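Side-chain contacts in 2''-aminoglycoside nucleotidyltransferase (PDB 4WQK), which adenylates the 2''-hydroxyl group of kanamycin, gentamicin, tobramycin and related aminoglycosides with the help of magnesium, and so confers bacterial resistance to them: residues T5-I10 and G114-R119; R20-W25 and E59-M64; W30-R35 and Y153-T158; G52-E57 and E96-A101; F134-E139 and D144-H149. All coordinates share one frame; numbering follows the deposited sequence. Where two conformers were deposited one is given.

Contact 1. Residues T5-I10 and G114-R119; sequences TQVTLI and GVIAGR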
# COMPACT_ATOMS: atom_id res chain seq x y z
N THR A 5 4.94 8.65 15.87
CA THR A 5 6.09 7.90 15.38
C THR A 5 5.94 7.46 13.92
O THR A 5 6.86 7.69 13.11
CB THR A 5 6.35 6.68 16.29
OG1 THR A 5 6.62 7.16 17.60
CG2 THR A 5 7.54 5.85 15.82
N GLN A 6 4.82 6.85 13.52
CA GLN A 6 4.71 6.36 12.15
C GLN A 6 4.63 7.50 11.15
O GLN A 6 5.22 7.40 10.08
CB GLN A 6 3.49 5.44 11.96
CG GLN A 6 3.69 4.08 12.54
CD GLN A 6 2.48 3.20 12.36
OE1 GLN A 6 1.43 3.65 11.88
NE2 GLN A 6 2.60 1.95 12.80
N VAL A 7 3.92 8.58 11.49
CA VAL A 7 3.83 9.73 10.58
C VAL A 7 5.22 10.31 10.36
O VAL A 7 5.63 10.54 9.21
CB VAL A 7 2.88 10.82 11.11
CG1 VAL A 7 3.04 12.13 10.31
CG2 VAL A 7 1.42 10.35 11.00
N THR A 8 5.98 10.48 11.44
CA THR A 8 7.31 11.05 11.33
C THR A 8 8.18 10.13 10.47
O THR A 8 8.93 10.59 9.59
CB THR A 8 7.94 11.25 12.70
OG1 THR A 8 7.16 12.21 13.44
CG2 THR A 8 9.35 11.78 12.56
N LEU A 9 8.05 8.80 10.65
CA LEU A 9 8.82 7.86 9.86
C LEU A 9 8.45 7.86 8.39
O LEU A 9 9.33 7.83 7.51
CB LEU A 9 8.68 6.44 10.46
CG LEU A 9 9.46 5.39 9.67
CD1 LEU A 9 10.97 5.66 9.71
CD2 LEU A 9 9.16 4.03 10.33
N ILE A 10 7.15 7.89 8.07
CA ILE A 10 6.67 8.01 6.71
C ILE A 10 7.27 9.27 6.07
O ILE A 10 7.78 9.21 4.93
CB ILE A 10 5.12 8.06 6.65
CG1 ILE A 10 4.55 6.68 6.97
CG2 ILE A 10 4.66 8.50 5.27
CD1 ILE A 10 3.02 6.69 7.26
N GLY A 114 -2.95 11.53 -2.01
CA GLY A 114 -3.29 11.51 -0.60
C GLY A 114 -2.51 12.58 0.14
O GLY A 114 -1.65 13.26 -0.46
N VAL A 115 -2.83 12.77 1.41
CA VAL A 115 -2.13 13.74 2.25
C VAL A 115 -2.00 13.13 3.62
O VAL A 115 -2.97 12.56 4.12
CB VAL A 115 -2.88 15.10 2.39
CG1 VAL A 115 -2.10 16.07 3.29
CG2 VAL A 115 -3.19 15.75 1.05
N ILE A 116 -0.78 13.16 4.17
CA ILE A 116 -0.53 12.71 5.54
C ILE A 116 0.12 13.87 6.31
O ILE A 116 1.26 14.28 5.99
CB ILE A 116 0.38 11.47 5.56
CG1 ILE A 116 -0.30 10.28 4.85
CG2 ILE A 116 0.77 11.13 7.03
CD1 ILE A 116 0.60 9.03 4.73
N ALA A 117 -0.58 14.43 7.30
CA ALA A 117 -0.06 15.52 8.12
C ALA A 117 0.50 16.63 7.24
O ALA A 117 1.62 17.12 7.43
CB ALA A 117 1.00 15.01 9.08
N GLY A 118 -0.32 17.02 6.26
CA GLY A 118 -0.03 18.16 5.41
C GLY A 118 0.86 17.90 4.23
O GLY A 118 1.06 18.79 3.42
N ARG A 119 1.37 16.68 4.13
CA ARG A 119 2.32 16.33 3.08
C ARG A 119 1.59 15.56 2.00
O ARG A 119 1.03 14.49 2.27
CB ARG A 119 3.43 15.41 3.61
CG ARG A 119 4.55 15.18 2.58
CD ARG A 119 5.33 13.96 2.93
NE ARG A 119 6.67 13.93 2.33
CZ ARG A 119 6.95 13.68 1.06
NH1 ARG A 119 5.99 13.44 0.17
NH2 ARG A 119 8.22 13.68 0.68
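V7 and I116 mark the closest backbone approach, their CA atoms 7.3 Å apart, where the first helical turns of 5-19 meet strand 114-116 and the type I' turn I116-R119 of a beta hairpin. The turn is closed by paired backbone bonds, I116 N to R119 O at 2.9 Å and R119 N to I116 O at 3.0 Å, and it carries A117 toward the helix. Contact is wholly apolar. V7 divides its branches: with CG1 anti to the backbone N (chi1 167°), that methyl reaches A117 CB at 3.7 Å, while V7 CG2 meets I116 CG2 at 4.1 Å, the two side chains lying alongside and pointing contrary ways. One turn further on, I10 lies nearly perpendicular to I116, its CG2 4.1 Å from I116 CD1. W30 of helix 28-36 packs on V7, I10 and I116, and H11 of helix 5-19 bonds to I116 O, so this hairpin of the C-terminal domain rests against two helices of the N-terminal domain.

Contact 2. Residues R20-W25 and E59-M64; sequences RNLPLW and EAIVEM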
# COMPACT_ATOMS: atom_id res chain seq x y z
N ARG A 20 16.23 11.02 -3.91
CA ARG A 20 16.74 10.03 -4.84
C ARG A 20 15.89 9.91 -6.13
O ARG A 20 16.13 9.00 -6.96
CB ARG A 20 16.81 8.66 -4.15
CG ARG A 20 17.84 8.57 -3.02
CD ARG A 20 17.67 7.27 -2.23
NE ARG A 20 18.71 7.05 -1.21
CZ ARG A 20 19.80 6.30 -1.37
NH1 ARG A 20 20.03 5.66 -2.52
NH2 ARG A 20 20.67 6.18 -0.37
N ASN A 21 14.88 10.79 -6.29
CA ASN A 21 13.96 10.67 -7.42
C ASN A 21 13.33 9.27 -7.53
O ASN A 21 13.15 8.74 -8.65
CB ASN A 21 14.70 11.03 -8.70
CG ASN A 21 15.40 12.36 -8.58
OD1 ASN A 21 16.61 12.47 -8.78
ND2 ASN A 21 14.64 13.38 -8.19
N LEU A 22 13.00 8.70 -6.37
CA LEU A 22 12.48 7.34 -6.23
C LEU A 22 11.01 7.44 -5.84
O LEU A 22 10.72 7.88 -4.72
CB LEU A 22 13.25 6.57 -5.17
CG LEU A 22 12.68 5.19 -4.92
CD1 LEU A 22 13.00 4.29 -6.12
CD2 LEU A 22 13.31 4.65 -3.62
N PRO A 23 10.09 7.17 -6.77
CA PRO A 23 8.68 7.22 -6.34
C PRO A 23 8.35 6.02 -5.43
O PRO A 23 8.84 4.92 -5.65
CB PRO A 23 7.91 7.14 -7.67
CG PRO A 23 8.83 6.28 -8.55
CD PRO A 23 10.26 6.72 -8.16
N LEU A 24 7.53 6.25 -4.40
CA LEU A 24 7.06 5.18 -3.52
C LEU A 24 5.59 5.46 -3.27
O LEU A 24 5.21 6.63 -3.11
CB LEU A 24 7.80 5.15 -2.18
CG LEU A 24 9.31 4.87 -2.22
CD1 LEU A 24 9.85 5.09 -0.80
CD2 LEU A 24 9.58 3.44 -2.70
N TRP A 25 4.80 4.39 -3.23
CA TRP A 25 3.36 4.54 -2.97
C TRP A 25 3.02 3.97 -1.61
O TRP A 25 3.39 2.83 -1.29
CB TRP A 25 2.54 3.80 -4.04
CG TRP A 25 2.60 4.49 -5.38
CD1 TRP A 25 1.66 5.32 -5.91
CD2 TRP A 25 3.67 4.38 -6.35
NE1 TRP A 25 2.09 5.79 -7.15
CE2 TRP A 25 3.32 5.24 -7.43
CE3 TRP A 25 4.87 3.66 -6.40
CZ2 TRP A 25 4.12 5.37 -8.57
CZ3 TRP A 25 5.68 3.82 -7.53
CH2 TRP A 25 5.29 4.67 -8.58
N GLU A 59 16.22 -0.20 -0.05
CA GLU A 59 16.97 -0.82 1.03
C GLU A 59 18.00 0.18 1.58
O GLU A 59 18.25 0.23 2.78
CB GLU A 59 17.66 -2.12 0.58
CG GLU A 59 16.67 -3.27 0.29
CD GLU A 59 17.37 -4.62 0.12
OE1 GLU A 59 18.56 -4.78 0.51
OE2 GLU A 59 16.74 -5.58 -0.37
N ALA A 60 18.58 1.00 0.71
CA ALA A 60 19.55 1.98 1.18
C ALA A 60 18.88 3.04 2.07
O ALA A 60 19.50 3.48 3.05
CB ALA A 60 20.26 2.65 -0.02
N ILE A 61 17.65 3.43 1.74
CA ILE A 61 16.92 4.36 2.59
C ILE A 61 16.70 3.74 3.97
O ILE A 61 16.97 4.38 5.00
CB ILE A 61 15.60 4.75 1.94
CG1 ILE A 61 15.87 5.66 0.72
CG2 ILE A 61 14.65 5.40 2.96
CD1 ILE A 61 14.63 5.85 -0.15
N VAL A 62 16.27 2.48 3.97
CA VAL A 62 16.03 1.79 5.23
C VAL A 62 17.29 1.76 6.09
O VAL A 62 17.25 2.07 7.29
CB VAL A 62 15.54 0.34 4.98
CG1 VAL A 62 15.57 -0.52 6.26
CG2 VAL A 62 14.14 0.35 4.35
N GLU A 63 18.41 1.39 5.49
CA GLU A 63 19.67 1.31 6.22
C GLU A 63 20.11 2.68 6.73
O GLU A 63 20.67 2.78 7.82
CB GLU A 63 20.75 0.68 5.34
CG GLU A 63 20.45 -0.79 5.04
CD GLU A 63 21.30 -1.37 3.91
OE1 GLU A 63 22.45 -0.90 3.72
OE2 GLU A 63 20.81 -2.29 3.21
N MET A 64 19.91 3.72 5.92
CA MET A 64 20.34 5.05 6.28
C MET A 64 19.57 5.53 7.51
O MET A 64 20.10 6.26 8.35
CB MET A 64 20.14 5.99 5.09
CG MET A 64 20.78 7.33 5.24
SD MET A 64 19.64 8.63 4.84
CE MET A 64 18.77 8.50 6.36
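The guanidinium of R20 is the flat group here, and I61 and A60 approach its plane obliquely, neither squarely over a face nor at an edge. A60 CB lies 3.6 Å from R20 NH2, and I61 CG1 comes within 3.7 Å of R20 NE, so the charged end rests on the aliphatic surface of helix 55-64. The arginine chain is extended from CG to NE (chi2 170°, chi3 174°), which lays it along I61, the two side chains heading contrary ways; R20 CD is 3.8 Å from I61 CG1. R20 also touches E57, one turn earlier on the same helix.

Between the two touching residues the backbone ends helix 5-19: R20 is the first residue to leave helical geometry, and N21, with positive phi, is the C-prime residue of a Schellman motif in which L22 N bonds to A17 O and N21 N to D18 O. Just past this helix end L22 supplies the second apolar touch, its CD2 3.9 Å from I61 CD1. The terminal methyl of the isoleucine is shared, since R20 CD also lies 3.9 Å from I61 CD1, and A16 and A17 of helix 5-19 pack on the same side chain.

Contact 3. Residues W30-R35 and Y153-T158; sequences WAIDAR and YRLACT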
# COMPACT_ATOMS: atom_id res chain seq x y z
N TRP A 30 -2.63 2.63 5.67
CA TRP A 30 -2.17 4.02 5.59
C TRP A 30 -2.58 4.68 4.26
O TRP A 30 -2.79 5.89 4.23
CB TRP A 30 -0.64 4.09 5.76
CG TRP A 30 -0.26 4.43 7.18
CD1 TRP A 30 0.36 3.61 8.07
CD2 TRP A 30 -0.51 5.67 7.85
NE1 TRP A 30 0.54 4.28 9.26
CE2 TRP A 30 0.03 5.55 9.15
CE3 TRP A 30 -1.11 6.86 7.47
CZ2 TRP A 30 -0.06 6.59 10.10
CZ3 TRP A 30 -1.20 7.89 8.40
CH2 TRP A 30 -0.67 7.74 9.71
N ALA A 31 -2.73 3.89 3.18
CA ALA A 31 -3.15 4.49 1.90
C ALA A 31 -4.59 4.95 1.98
O ALA A 31 -4.97 6.03 1.41
CB ALA A 31 -3.02 3.51 0.75
N ILE A 32 -5.42 4.18 2.68
CA ILE A 32 -6.81 4.59 2.92
C ILE A 32 -6.84 5.92 3.69
O ILE A 32 -7.53 6.86 3.29
CB ILE A 32 -7.59 3.49 3.70
CG1 ILE A 32 -7.62 2.21 2.84
CG2 ILE A 32 -9.00 3.97 4.10
CD1 ILE A 32 -8.18 1.00 3.59
N ASP A 33 -6.08 6.01 4.77
CA ASP A 33 -6.07 7.24 5.59
C ASP A 33 -5.47 8.39 4.80
O ASP A 33 -5.98 9.52 4.93
CB ASP A 33 -5.30 7.02 6.89
CG ASP A 33 -6.11 6.23 7.92
OD1 ASP A 33 -7.23 5.70 7.60
OD2 ASP A 33 -5.65 6.16 9.08
N ALA A 34 -4.46 8.10 3.98
CA ALA A 34 -3.86 9.17 3.16
C ALA A 34 -4.87 9.71 2.14
O ALA A 34 -5.01 10.93 1.98
CB ALA A 34 -2.62 8.66 2.52
N ARG A 35 -5.58 8.82 1.44
CA ARG A 35 -6.57 9.29 0.47
C ARG A 35 -7.69 10.04 1.16
O ARG A 35 -8.27 11.00 0.60
CB ARG A 35 -7.15 8.10 -0.32
CG ARG A 35 -6.17 7.59 -1.34
CD ARG A 35 -6.78 6.56 -2.30
NE ARG A 35 -5.76 6.30 -3.29
CZ ARG A 35 -5.60 7.01 -4.41
NH1 ARG A 35 -6.45 7.99 -4.72
NH2 ARG A 35 -4.58 6.72 -5.22
N TYR A 153 -12.03 -2.05 5.16
CA TYR A 153 -12.64 -2.45 3.89
C TYR A 153 -13.88 -1.65 3.58
O TYR A 153 -14.01 -1.13 2.46
CB TYR A 153 -12.99 -3.94 3.91
CG TYR A 153 -13.67 -4.46 2.66
CD1 TYR A 153 -12.96 -4.63 1.48
CD2 TYR A 153 -15.03 -4.75 2.65
CE1 TYR A 153 -13.56 -5.10 0.32
CE2 TYR A 153 -15.64 -5.22 1.47
CZ TYR A 153 -14.90 -5.41 0.33
OH TYR A 153 -15.52 -5.88 -0.82
N ARG A 154 -14.81 -1.55 4.54
CA ARG A 154 -16.05 -0.84 4.25
C ARG A 154 -15.78 0.64 3.99
O ARG A 154 -16.44 1.21 3.15
CB ARG A 154 -17.09 -1.00 5.35
CG ARG A 154 -17.79 -2.34 5.31
CD ARG A 154 -18.88 -2.29 6.37
NE ARG A 154 -19.16 -3.66 6.88
CZ ARG A 154 -20.19 -4.45 6.58
NH1 ARG A 154 -21.16 -4.03 5.80
NH2 ARG A 154 -20.26 -5.65 7.10
N LEU A 155 -14.79 1.21 4.66
CA LEU A 155 -14.40 2.60 4.38
C LEU A 155 -13.88 2.79 2.95
O LEU A 155 -14.28 3.73 2.26
CB LEU A 155 -13.36 3.02 5.39
CG LEU A 155 -12.89 4.45 5.38
CD1 LEU A 155 -14.11 5.39 5.26
CD2 LEU A 155 -12.16 4.64 6.70
N ALA A 156 -12.99 1.92 2.49
CA ALA A 156 -12.53 1.94 1.11
C ALA A 156 -13.71 1.74 0.14
O ALA A 156 -13.82 2.45 -0.86
CB ALA A 156 -11.48 0.86 0.91
N CYS A 157 -14.62 0.85 0.48
CA CYS A 157 -15.75 0.67 -0.43
C CYS A 157 -16.70 1.86 -0.45
O CYS A 157 -17.22 2.19 -1.52
CB CYS A 157 -16.54 -0.57 -0.10
SG CYS A 157 -15.64 -2.16 -0.25
N THR A 158 -16.92 2.53 0.68
CA THR A 158 -17.73 3.74 0.68
C THR A 158 -17.06 4.82 -0.20
O THR A 158 -17.75 5.56 -0.92
CB THR A 158 -17.90 4.27 2.09
OG1 THR A 158 -18.62 3.30 2.85
CG2 THR A 158 -18.69 5.55 2.13
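Apolar touches alone join I32 of helix 28-36 to L155 and A156 of helix 147-160, and the closest CA pair, I32 and A156, is 6.6 Å apart. I32 uses both arms. A chi1 of -62°, measured to CG1, turns CG2 away from the backbone N and onto the leucine, where it lies 4.1 Å from L155 CG and equally far from L155 CD2. Its longer arm takes CD1 to 4.3 Å from A156 CB, and I129 and Y133 of helix 126-139 also pack on this isoleucine. Polar interactions stay within each helix or lead elsewhere: ordinary helical bonds, such as A34 N to W30 O at 2.8 Å, run within each helix, while D33 bonds to T40 and H43, and R35 forms a salt bridge with E113. The helices belong to the N- and C-terminal domains respectively, and the side chain of I32 lies about 10 Å from a bound magnesium ion. The contact therefore probably rests on van der Waals packing and on burying I32 and A156; such apolar touches fix no precise direction.

Contact 4. Residues G52-E57 and E96-A101; sequences GERRGE and EAYEIA. With IPA (isopropyl alcohol), chain H.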
# COMPACT_ATOMS: atom_id res chain seq x y z
N GLY A 52 10.22 -2.16 -8.58
CA GLY A 52 10.91 -3.42 -8.32
C GLY A 52 12.36 -3.41 -8.71
O GLY A 52 13.22 -4.06 -8.07
N GLU A 53 12.65 -2.68 -9.79
CA GLU A 53 14.00 -2.69 -10.36
C GLU A 53 14.91 -1.69 -9.60
O GLU A 53 16.13 -1.64 -9.85
CB GLU A 53 13.96 -2.38 -11.86
CG GLU A 53 13.85 -0.89 -12.25
CD GLU A 53 12.51 -0.20 -11.96
OE1 GLU A 53 11.53 -0.82 -11.51
OE2 GLU A 53 12.44 1.03 -12.24
N ARG A 54 14.33 -0.94 -8.65
CA ARG A 54 15.08 -0.03 -7.80
C ARG A 54 15.05 -0.43 -6.33
O ARG A 54 15.25 0.42 -5.43
CB ARG A 54 14.54 1.40 -7.99
CG ARG A 54 14.67 1.82 -9.44
CD ARG A 54 14.16 3.27 -9.68
NE ARG A 54 14.97 4.26 -8.97
CZ ARG A 54 14.70 5.57 -8.94
NH1 ARG A 54 13.61 6.08 -9.54
NH2 ARG A 54 15.53 6.41 -8.31
N ARG A 55 14.84 -1.73 -6.07
CA ARG A 55 14.77 -2.22 -4.69
C ARG A 55 16.00 -1.80 -3.85
O ARG A 55 15.84 -1.39 -2.68
CB ARG A 55 14.62 -3.73 -4.67
CG ARG A 55 14.67 -4.26 -3.24
CD ARG A 55 14.11 -5.66 -3.10
NE ARG A 55 14.59 -6.23 -1.85
CZ ARG A 55 14.17 -7.38 -1.33
NH1 ARG A 55 13.23 -8.10 -1.93
NH2 ARG A 55 14.71 -7.81 -0.20
N GLY A 56 17.19 -1.85 -4.44
CA GLY A 56 18.39 -1.51 -3.70
C GLY A 56 18.35 -0.10 -3.12
O GLY A 56 18.94 0.17 -2.06
N GLU A 57 17.66 0.81 -3.82
CA GLU A 57 17.59 2.20 -3.36
C GLU A 57 16.68 2.28 -2.15
O GLU A 57 16.96 3.05 -1.22
CB GLU A 57 17.12 3.13 -4.47
CG GLU A 57 18.11 3.16 -5.66
CD GLU A 57 17.64 4.08 -6.76
OE1 GLU A 57 17.40 5.27 -6.43
OE2 GLU A 57 17.52 3.62 -7.92
N GLU A 96 3.69 2.73 -19.33
CA GLU A 96 3.27 4.09 -18.97
C GLU A 96 3.16 4.33 -17.48
O GLU A 96 2.99 5.46 -17.03
CB GLU A 96 1.94 4.41 -19.65
CG GLU A 96 0.76 3.55 -19.09
CD GLU A 96 -0.61 3.89 -19.69
OE1 GLU A 96 -0.88 3.49 -20.83
OE2 GLU A 96 -1.43 4.55 -19.01
N ALA A 97 3.31 3.29 -16.68
CA ALA A 97 3.20 3.40 -15.23
C ALA A 97 3.75 2.16 -14.59
O ALA A 97 3.84 1.11 -15.26
CB ALA A 97 1.70 3.59 -14.79
N TYR A 98 4.05 2.24 -13.30
CA TYR A 98 4.34 1.05 -12.49
C TYR A 98 3.03 0.34 -12.15
O TYR A 98 2.02 1.00 -11.92
CB TYR A 98 5.07 1.45 -11.20
CG TYR A 98 6.52 1.82 -11.45
CD1 TYR A 98 7.49 0.83 -11.58
CD2 TYR A 98 6.89 3.16 -11.58
CE1 TYR A 98 8.81 1.14 -11.85
CE2 TYR A 98 8.22 3.50 -11.84
CZ TYR A 98 9.18 2.49 -11.98
OH TYR A 98 10.49 2.82 -12.21
N GLU A 99 3.08 -0.99 -12.11
CA GLU A 99 1.89 -1.76 -11.76
C GLU A 99 2.24 -2.89 -10.82
O GLU A 99 3.21 -3.61 -11.03
CB GLU A 99 1.17 -2.36 -12.99
CG GLU A 99 0.57 -1.31 -13.93
CD GLU A 99 -0.66 -0.59 -13.35
OE1 GLU A 99 -1.24 -1.07 -12.35
OE2 GLU A 99 -1.09 0.43 -13.97
N ILE A 100 1.40 -3.07 -9.83
CA ILE A 100 1.46 -4.27 -8.98
C ILE A 100 1.01 -5.45 -9.82
O ILE A 100 0.02 -5.35 -10.52
CB ILE A 100 0.55 -4.07 -7.74
CG1 ILE A 100 1.10 -2.94 -6.87
CG2 ILE A 100 0.47 -5.34 -6.91
CD1 ILE A 100 0.13 -2.52 -5.78
N ALA A 101 1.76 -6.55 -9.76
CA ALA A 101 1.42 -7.78 -10.53
C ALA A 101 0.02 -8.22 -10.19
O ALA A 101 -0.34 -8.29 -9.01
CB ALA A 101 2.40 -8.90 -10.25
C1 IPA H . -2.33 6.82 -16.69
C2 IPA H . -1.34 7.88 -17.15
C3 IPA H . -0.85 8.66 -15.94
O2 IPA H . -0.25 7.25 -17.78
O HOH W 1 11.31 4.99 -10.75
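The tight part of this contact is one short bond, Y98 OH to E53 OE2 at 2.6 Å, made to the syn lone pair of the carboxylate. The carboxylate and ring planes are only 12° apart, so the acid meets the tyrosine at its edge, with E53 OE1 3.4 Å from Y98 CE1. A bend in the glutamate chain (chi2 -70°) brings its end to the ring. Equally firm is a salt bridge within 52-57: R54 grips E57 side-on, NE reaching E57 OE2 at 2.8 Å from 47° above the carboxylate plane. With R54 NH1 and NH2 also bonded to the carbonyls of N21 and R20, the guanidinium is probably fixed in rotation. The other side is loose: R54 CD stays 4.5 Å from Y98 OH, and a water bridges the two residues, donating to Y98 OH at 2.7 Å and accepting from R54 NH1 at 2.8 Å. The contact ties the N-cap of helix 55-64 to strand 98-99 of the nucleotidyltransferase sheet; kanamycin-binding A101, nearby in sequence, takes no part.

Contact 5. Residues F134-E139 and D144-H149; sequences FYYADE and DWPTKH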
# COMPACT_ATOMS: atom_id res chain seq x y z
N PHE A 134 -9.66 -8.71 -1.52
CA PHE A 134 -10.24 -9.89 -2.14
C PHE A 134 -9.34 -11.11 -1.95
O PHE A 134 -9.83 -12.22 -1.69
CB PHE A 134 -10.52 -9.66 -3.64
CG PHE A 134 -11.51 -8.53 -3.90
CD1 PHE A 134 -12.46 -8.15 -2.95
CD2 PHE A 134 -11.50 -7.90 -5.14
CE1 PHE A 134 -13.37 -7.11 -3.24
CE2 PHE A 134 -12.41 -6.86 -5.42
CZ PHE A 134 -13.35 -6.50 -4.48
N TYR A 135 -8.02 -10.91 -2.06
CA TYR A 135 -7.12 -12.03 -1.74
C TYR A 135 -7.27 -12.47 -0.28
O TYR A 135 -7.27 -13.67 0.02
CB TYR A 135 -5.66 -11.67 -1.98
CG TYR A 135 -5.26 -11.42 -3.41
CD1 TYR A 135 -5.30 -12.45 -4.36
CD2 TYR A 135 -4.84 -10.18 -3.80
CE1 TYR A 135 -4.90 -12.21 -5.69
CE2 TYR A 135 -4.43 -9.92 -5.09
CZ TYR A 135 -4.49 -10.93 -6.04
OH TYR A 135 -4.08 -10.67 -7.35
N TYR A 136 -7.37 -11.48 0.61
CA TYR A 136 -7.53 -11.76 2.03
C TYR A 136 -8.81 -12.57 2.28
O TYR A 136 -8.81 -13.51 3.10
CB TYR A 136 -7.51 -10.41 2.79
CG TYR A 136 -7.56 -10.56 4.29
CD1 TYR A 136 -6.81 -11.52 4.95
CD2 TYR A 136 -8.38 -9.73 5.05
CE1 TYR A 136 -6.84 -11.63 6.34
CE2 TYR A 136 -8.43 -9.85 6.44
CZ TYR A 136 -7.67 -10.81 7.07
OH TYR A 136 -7.72 -10.95 8.45
N ALA A 137 -9.89 -12.28 1.56
CA ALA A 137 -11.14 -13.02 1.75
C ALA A 137 -11.01 -14.50 1.33
O ALA A 137 -11.69 -15.37 1.88
CB ALA A 137 -12.28 -12.37 0.98
N ASP A 138 -10.13 -14.80 0.38
CA ASP A 138 -9.92 -16.21 0.03
C ASP A 138 -9.09 -16.95 1.08
O ASP A 138 -9.19 -18.18 1.25
CB ASP A 138 -9.25 -16.35 -1.34
CG ASP A 138 -10.21 -16.08 -2.47
OD1 ASP A 138 -11.43 -16.00 -2.21
OD2 ASP A 138 -9.76 -15.98 -3.63
N GLU A 139 -8.26 -16.19 1.78
CA GLU A 139 -7.39 -16.70 2.82
C GLU A 139 -8.17 -16.91 4.14
O GLU A 139 -8.22 -18.02 4.68
CB GLU A 139 -6.22 -15.74 3.01
CG GLU A 139 -5.32 -15.98 4.21
CD GLU A 139 -4.33 -14.83 4.42
OE1 GLU A 139 -4.13 -14.03 3.47
OE2 GLU A 139 -3.77 -14.72 5.53
N ASP A 144 -14.85 -14.09 9.72
CA ASP A 144 -13.83 -14.28 10.74
C ASP A 144 -12.76 -13.18 10.76
O ASP A 144 -11.82 -13.26 11.55
CB ASP A 144 -13.15 -15.64 10.56
CG ASP A 144 -14.08 -16.80 10.81
OD1 ASP A 144 -14.99 -16.65 11.67
OD2 ASP A 144 -13.90 -17.86 10.16
N TRP A 145 -12.88 -12.19 9.89
CA TRP A 145 -11.92 -11.08 9.88
C TRP A 145 -11.92 -10.27 11.17
O TRP A 145 -12.99 -9.99 11.71
CB TRP A 145 -12.23 -10.08 8.76
CG TRP A 145 -11.91 -10.51 7.37
CD1 TRP A 145 -11.46 -11.72 6.97
CD2 TRP A 145 -12.03 -9.70 6.20
NE1 TRP A 145 -11.30 -11.73 5.59
CE2 TRP A 145 -11.64 -10.49 5.11
CE3 TRP A 145 -12.45 -8.38 5.98
CZ2 TRP A 145 -11.63 -10.00 3.80
CZ3 TRP A 145 -12.44 -7.89 4.66
CH2 TRP A 145 -12.05 -8.70 3.61
N PRO A 146 -10.74 -9.87 11.65
CA PRO A 146 -10.68 -8.85 12.70
C PRO A 146 -11.48 -7.63 12.27
O PRO A 146 -11.44 -7.19 11.11
CB PRO A 146 -9.18 -8.54 12.81
CG PRO A 146 -8.52 -9.83 12.34
CD PRO A 146 -9.40 -10.31 11.24
N THR A 147 -12.23 -7.09 13.22
CA THR A 147 -13.08 -5.95 12.96
C THR A 147 -12.34 -4.78 12.35
O THR A 147 -12.91 -4.10 11.50
CB THR A 147 -13.78 -5.54 14.27
OG1 THR A 147 -14.60 -6.62 14.72
CG2 THR A 147 -14.65 -4.27 14.10
N LYS A 148 -11.07 -4.56 12.70
CA LYS A 148 -10.36 -3.43 12.09
C LYS A 148 -10.27 -3.59 10.56
O LYS A 148 -10.27 -2.59 9.83
CB LYS A 148 -8.95 -3.23 12.68
CG LYS A 148 -7.94 -4.34 12.37
CD LYS A 148 -6.71 -4.25 13.28
CE LYS A 148 -5.94 -5.56 13.32
NZ LYS A 148 -4.71 -5.46 14.16
N HIS A 149 -10.24 -4.82 10.07
CA HIS A 149 -10.13 -5.03 8.62
C HIS A 149 -11.46 -4.89 7.96
O HIS A 149 -11.56 -4.37 6.84
CB HIS A 149 -9.54 -6.38 8.32
CG HIS A 149 -8.13 -6.51 8.76
ND1 HIS A 149 -7.22 -5.48 8.62
CD2 HIS A 149 -7.46 -7.53 9.34
CE1 HIS A 149 -6.05 -5.87 9.09
NE2 HIS A 149 -6.17 -7.11 9.54
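An aromatic cluster of Y136, W145 and H149 joins the end of helix 126-139 to the start of helix 147-160, a helical hairpin of the C-terminal domain. Its main element is an offset stack between the Y136 ring and the five-membered ring of W145, with centroids 4.1 Å apart and planes inclined by 23°. The overlap is toward the rims: Y136 CD2 lies 3.3 Å from W145 CE2, and W145 NE1 sits over one face of the tyrosine. A chi1 of -176°, which swings CG away from the backbone N, carries the Y136 ring over W145. H149 is turned steeply to the tyrosine, planes at 83°, and comes in obliquely, its CD2 3.5 Å from Y136 OH; its side chain lies about 7 Å from a bound magnesium ion. P146, at the N-cap position, touches the same hydroxyl oxygen through CD at 3.3 Å. A137 N lies at the indole edge, 3.6 Å from W145 CZ2, and A137 CB is 3.7 Å from the same carbon. The indole N-H bonds to V140 O in the connecting loop, probably helping to set the rotation of the indole. Y153 of helix 147-160 and helix 162-176 pack on F134.

How the contacts relate
Contact 3 is the buried one, contacts 1 and 2 are partly buried, and contacts 4 and 5 lie at the surface. The chemistry differs with place: aliphatic touches serve contacts 1 and 3, an arginine is added in contact 2, and a charged hydrogen bond and a water bridge mark contact 4, whereas contact 5 is aromatic and includes the buried W145 although it lies near the surface. Contacts 1, 3 and 4 join the two domains; contact 2 stays in the N-terminal and contact 5 in the C-terminal domain. Contacts 1 and 3 meet through W30 and the V115 N to A34 O bond; contacts 2 and 4 share helix 55-64. Contacts 3 and 5 share helix 147-160.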